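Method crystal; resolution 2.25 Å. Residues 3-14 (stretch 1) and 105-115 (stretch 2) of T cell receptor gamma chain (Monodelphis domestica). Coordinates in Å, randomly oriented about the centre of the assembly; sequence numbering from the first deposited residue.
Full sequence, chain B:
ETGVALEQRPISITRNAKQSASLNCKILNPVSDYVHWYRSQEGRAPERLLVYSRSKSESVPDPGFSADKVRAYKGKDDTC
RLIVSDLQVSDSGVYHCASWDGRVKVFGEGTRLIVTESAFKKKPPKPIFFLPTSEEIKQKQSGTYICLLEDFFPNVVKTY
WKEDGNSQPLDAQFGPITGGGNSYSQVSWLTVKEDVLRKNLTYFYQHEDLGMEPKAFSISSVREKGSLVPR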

# COMPACT_ATOMS: atom_id res chain seq x y z
N GLY B 3 -20.48 10.00 2.47
CA GLY B 3 -19.09 9.89 2.86
C GLY B 3 -18.14 10.45 1.82
O GLY B 3 -18.24 10.10 0.63
N VAL B 4 -17.20 11.29 2.23
CA VAL B 4 -16.31 11.97 1.29
C VAL B 4 -15.19 11.03 0.86
O VAL B 4 -14.67 10.25 1.67
CB VAL B 4 -15.77 13.27 1.90
CG1 VAL B 4 -14.85 12.99 3.08
CG2 VAL B 4 -15.07 14.11 0.85
N ALA B 5 -14.82 11.11 -0.42
CA ALA B 5 -13.81 10.22 -1.00
C ALA B 5 -13.08 10.93 -2.13
O ALA B 5 -13.69 11.67 -2.91
CB ALA B 5 -14.44 8.93 -1.52
N LEU B 6 -11.78 10.66 -2.23
CA LEU B 6 -10.92 11.30 -3.22
C LEU B 6 -10.20 10.24 -4.03
O LEU B 6 -9.70 9.25 -3.48
CB LEU B 6 -9.88 12.21 -2.55
CG LEU B 6 -10.33 13.20 -1.46
CD1 LEU B 6 -10.57 12.49 -0.13
CD2 LEU B 6 -9.27 14.28 -1.30
N GLU B 7 -10.15 10.45 -5.35
CA GLU B 7 -9.59 9.51 -6.30
C GLU B 7 -8.40 10.15 -7.01
O GLU B 7 -8.47 11.31 -7.41
CB GLU B 7 -10.66 9.08 -7.33
CG GLU B 7 -10.17 8.11 -8.41
CD GLU B 7 -11.12 8.00 -9.60
OE1 GLU B 7 -11.13 8.90 -10.46
OE2 GLU B 7 -11.86 6.99 -9.69
N GLN B 8 -7.31 9.39 -7.17
CA GLN B 8 -6.08 9.89 -7.77
C GLN B 8 -5.58 8.90 -8.80
O GLN B 8 -5.35 7.73 -8.48
CB GLN B 8 -5.00 10.14 -6.71
CG GLN B 8 -5.30 11.29 -5.77
CD GLN B 8 -4.12 11.62 -4.84
OE1 GLN B 8 -4.14 11.29 -3.65
NE2 GLN B 8 -3.10 12.29 -5.39
N ARG B 9 -5.42 9.36 -10.04
CA ARG B 9 -4.98 8.52 -11.15
C ARG B 9 -4.26 9.42 -12.13
O ARG B 9 -4.61 10.60 -12.24
CB ARG B 9 -6.16 7.80 -11.84
CG ARG B 9 -6.87 6.73 -11.00
CD ARG B 9 -7.93 5.97 -11.79
NE ARG B 9 -8.76 5.14 -10.92
CZ ARG B 9 -9.64 4.24 -11.36
NH1 ARG B 9 -9.81 4.04 -12.67
NH2 ARG B 9 -10.36 3.54 -10.50
N PRO B 10 -3.25 8.91 -12.85
CA PRO B 10 -2.67 7.57 -12.75
C PRO B 10 -1.93 7.34 -11.43
O PRO B 10 -1.73 8.29 -10.68
CB PRO B 10 -1.72 7.50 -13.95
CG PRO B 10 -1.46 8.92 -14.32
CD PRO B 10 -2.71 9.66 -14.00
N ILE B 11 -1.55 6.09 -11.14
CA ILE B 11 -0.93 5.80 -9.85
C ILE B 11 0.50 6.31 -9.78
O ILE B 11 1.04 6.46 -8.68
CB ILE B 11 -0.99 4.29 -9.58
CG1 ILE B 11 -0.16 3.53 -10.61
CG2 ILE B 11 -2.41 3.81 -9.68
CD1 ILE B 11 -0.07 2.05 -10.32
N SER B 12 1.13 6.60 -10.91
CA SER B 12 2.47 7.16 -10.90
C SER B 12 2.66 8.06 -12.11
O SER B 12 1.93 7.96 -13.10
CB SER B 12 3.54 6.06 -10.87
OG SER B 12 3.49 5.29 -12.06
N ILE B 13 3.64 8.95 -12.00
CA ILE B 13 4.08 9.82 -13.08
C ILE B 13 5.60 9.80 -13.07
O ILE B 13 6.22 10.13 -12.06
CB ILE B 13 3.55 11.26 -12.91
CG1 ILE B 13 2.03 11.27 -12.78
CG2 ILE B 13 3.98 12.16 -14.07
CD1 ILE B 13 1.43 12.65 -12.61
N THR B 14 6.21 9.40 -14.19
CA THR B 14 7.65 9.34 -14.32
C THR B 14 8.13 10.46 -15.24
O THR B 14 7.53 10.70 -16.29
CB THR B 14 8.12 7.98 -14.87
OG1 THR B 14 7.62 6.93 -14.05
CG2 THR B 14 9.64 7.90 -14.86
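Stretch 2 105-115: KVFGEGTRLIV

Stretch 2 runs alongside stretch 1 in the same direction, and the two touch in two different ways: by side chains at their beginnings and by backbone hydrogen bonds at their ends. Strand 111-115 lies parallel to strand 12-14, the axes 12° apart and 4.6 Å at closest approach. Ser 12 pairs with Arg 112, Ile 13 with Leu 113 and Thr 14 with Ile 114, with CA to CA distances of 4.4, 4.9 and 4.7 Å.

The ladder has the staggered pattern of parallel strands. Arg 112 N donates to Ile 11 O at 2.9 Å, Ile 13 N to Arg 112 O at 2.9 Å, and Ile 114 N to Ile 13 O at 2.8 Å, all nearly straight. Short CA-H...O contacts fill the gaps, among them Ser 12 CA to Arg 112 O at 3.1 Å.

Side chains alternate across this small sheet. Ile 13 (m, t) and Leu 113 (t, p) share one face, where both are buried; the leucine's rotamer brings its end nearer, with CD1 of Leu 113 4.1 Å from CB of Ile 13. Ser 12, Thr 14, Arg 112 and Ile 114 share the other. There Arg 112, extended through chi1 and chi2 (both t), leads its charged end away to an exposed position, while Ile 114 (m, t) keeps its CD1 4.1 Å from OG1 of Thr 14.

Before the ladder, a cis peptide bond precedes Pro 10, and stretch 2 turns through Gly 108, Glu 109 and Gly 110. Gln 8 (m, t) reaches into this turn, its OE1 accepting from Gly 110 N at 2.9 Å. Glycine suits both ends of the turn: a CB on Gly 108 would lie 2.4 Å from Gln 8 OE1, a clash, whereas Gly 110, at phi 95° and psi 143°, would jam a CB against the preceding carbonyl oxygen. Thr 111 follows with two useful branches. In its m rotamer, OG1 donates to Pro 10 O at 2.9 Å, and CG2 lies 4.0 Å from CG1 of Ile 13, so one buried residue serves both a polar and an apolar neighbour.

Further back, Val 4, just before strand 5-7, and Leu 6 within it meet Val 106 of strand 105-107 through apolar side chains. Val 4 (p) sets its CG1 3.6 Å from CG2 of Val 106 (t), and Leu 6 (m, p) places its CD1 3.9 Å from CG1 of the same valine. Compact, branched Val 106 thus meets both residues, while Ala 5 and Phe 107 point away from the contact.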

# COMPACT_ATOMS: atom_id res chain seq x y z
N LYS B 105 -9.55 14.49 8.71
CA LYS B 105 -9.04 14.76 7.37
C LYS B 105 -8.98 13.45 6.59
O LYS B 105 -8.43 12.46 7.08
CB LYS B 105 -7.66 15.42 7.43
CG LYS B 105 -7.35 16.27 6.21
CD LYS B 105 -6.71 17.59 6.60
CE LYS B 105 -6.18 18.33 5.39
NZ LYS B 105 -5.49 19.60 5.76
N VAL B 106 -9.55 13.46 5.39
CA VAL B 106 -9.60 12.30 4.51
C VAL B 106 -8.64 12.53 3.34
O VAL B 106 -8.62 13.61 2.75
CB VAL B 106 -11.03 12.05 3.98
CG1 VAL B 106 -11.08 10.73 3.26
CG2 VAL B 106 -12.03 12.08 5.12
N PHE B 107 -7.89 11.49 3.01
CA PHE B 107 -6.80 11.57 2.05
C PHE B 107 -7.05 10.65 0.87
O PHE B 107 -7.55 9.52 1.03
CB PHE B 107 -5.45 11.14 2.67
CG PHE B 107 -4.85 12.16 3.59
CD1 PHE B 107 -5.42 12.43 4.83
CD2 PHE B 107 -3.69 12.83 3.22
CE1 PHE B 107 -4.85 13.37 5.67
CE2 PHE B 107 -3.11 13.76 4.06
CZ PHE B 107 -3.70 14.04 5.29
N GLY B 108 -6.67 11.11 -0.31
CA GLY B 108 -6.56 10.22 -1.44
C GLY B 108 -5.47 9.19 -1.24
O GLY B 108 -4.62 9.27 -0.35
N GLU B 109 -5.49 8.21 -2.13
CA GLU B 109 -4.53 7.12 -2.08
C GLU B 109 -3.13 7.55 -2.54
O GLU B 109 -2.17 6.84 -2.27
CB GLU B 109 -5.07 5.96 -2.94
CG GLU B 109 -4.81 4.57 -2.39
CD GLU B 109 -5.45 3.48 -3.24
OE1 GLU B 109 -4.88 3.14 -4.30
OE2 GLU B 109 -6.54 2.98 -2.86
N GLY B 110 -3.00 8.67 -3.23
CA GLY B 110 -1.69 9.17 -3.61
C GLY B 110 -1.23 8.76 -5.00
O GLY B 110 -1.50 7.65 -5.45
N THR B 111 -0.53 9.67 -5.68
CA THR B 111 0.17 9.35 -6.91
C THR B 111 1.66 9.50 -6.68
O THR B 111 2.11 10.46 -6.05
CB THR B 111 -0.29 10.26 -8.06
OG1 THR B 111 -1.67 10.02 -8.35
CG2 THR B 111 0.50 9.97 -9.31
N ARG B 112 2.45 8.55 -7.17
CA ARG B 112 3.89 8.61 -6.96
C ARG B 112 4.55 9.34 -8.11
O ARG B 112 4.47 8.92 -9.27
CB ARG B 112 4.51 7.22 -6.78
CG ARG B 112 6.04 7.29 -6.58
CD ARG B 112 6.68 5.92 -6.31
NE ARG B 112 6.48 5.49 -4.93
CZ ARG B 112 7.21 5.92 -3.90
NH1 ARG B 112 8.18 6.81 -4.09
NH2 ARG B 112 6.96 5.47 -2.67
N LEU B 113 5.20 10.45 -7.79
CA LEU B 113 5.99 11.20 -8.74
C LEU B 113 7.42 10.65 -8.71
O LEU B 113 8.05 10.59 -7.65
CB LEU B 113 5.96 12.69 -8.39
CG LEU B 113 6.74 13.62 -9.30
CD1 LEU B 113 6.18 13.52 -10.71
CD2 LEU B 113 6.68 15.05 -8.76
N ILE B 114 7.91 10.23 -9.86
CA ILE B 114 9.27 9.71 -9.97
C ILE B 114 10.03 10.60 -10.93
O ILE B 114 9.68 10.68 -12.12
CB ILE B 114 9.28 8.25 -10.46
CG1 ILE B 114 8.43 7.38 -9.53
CG2 ILE B 114 10.72 7.75 -10.58
CD1 ILE B 114 8.15 6.00 -10.09
N VAL B 115 11.05 11.27 -10.43
CA VAL B 115 11.91 12.10 -11.26
C VAL B 115 13.27 11.43 -11.29
O VAL B 115 13.86 11.16 -10.24
CB VAL B 115 12.00 13.54 -10.73
CG1 VAL B 115 12.65 14.46 -11.79
CG2 VAL B 115 10.60 14.03 -10.38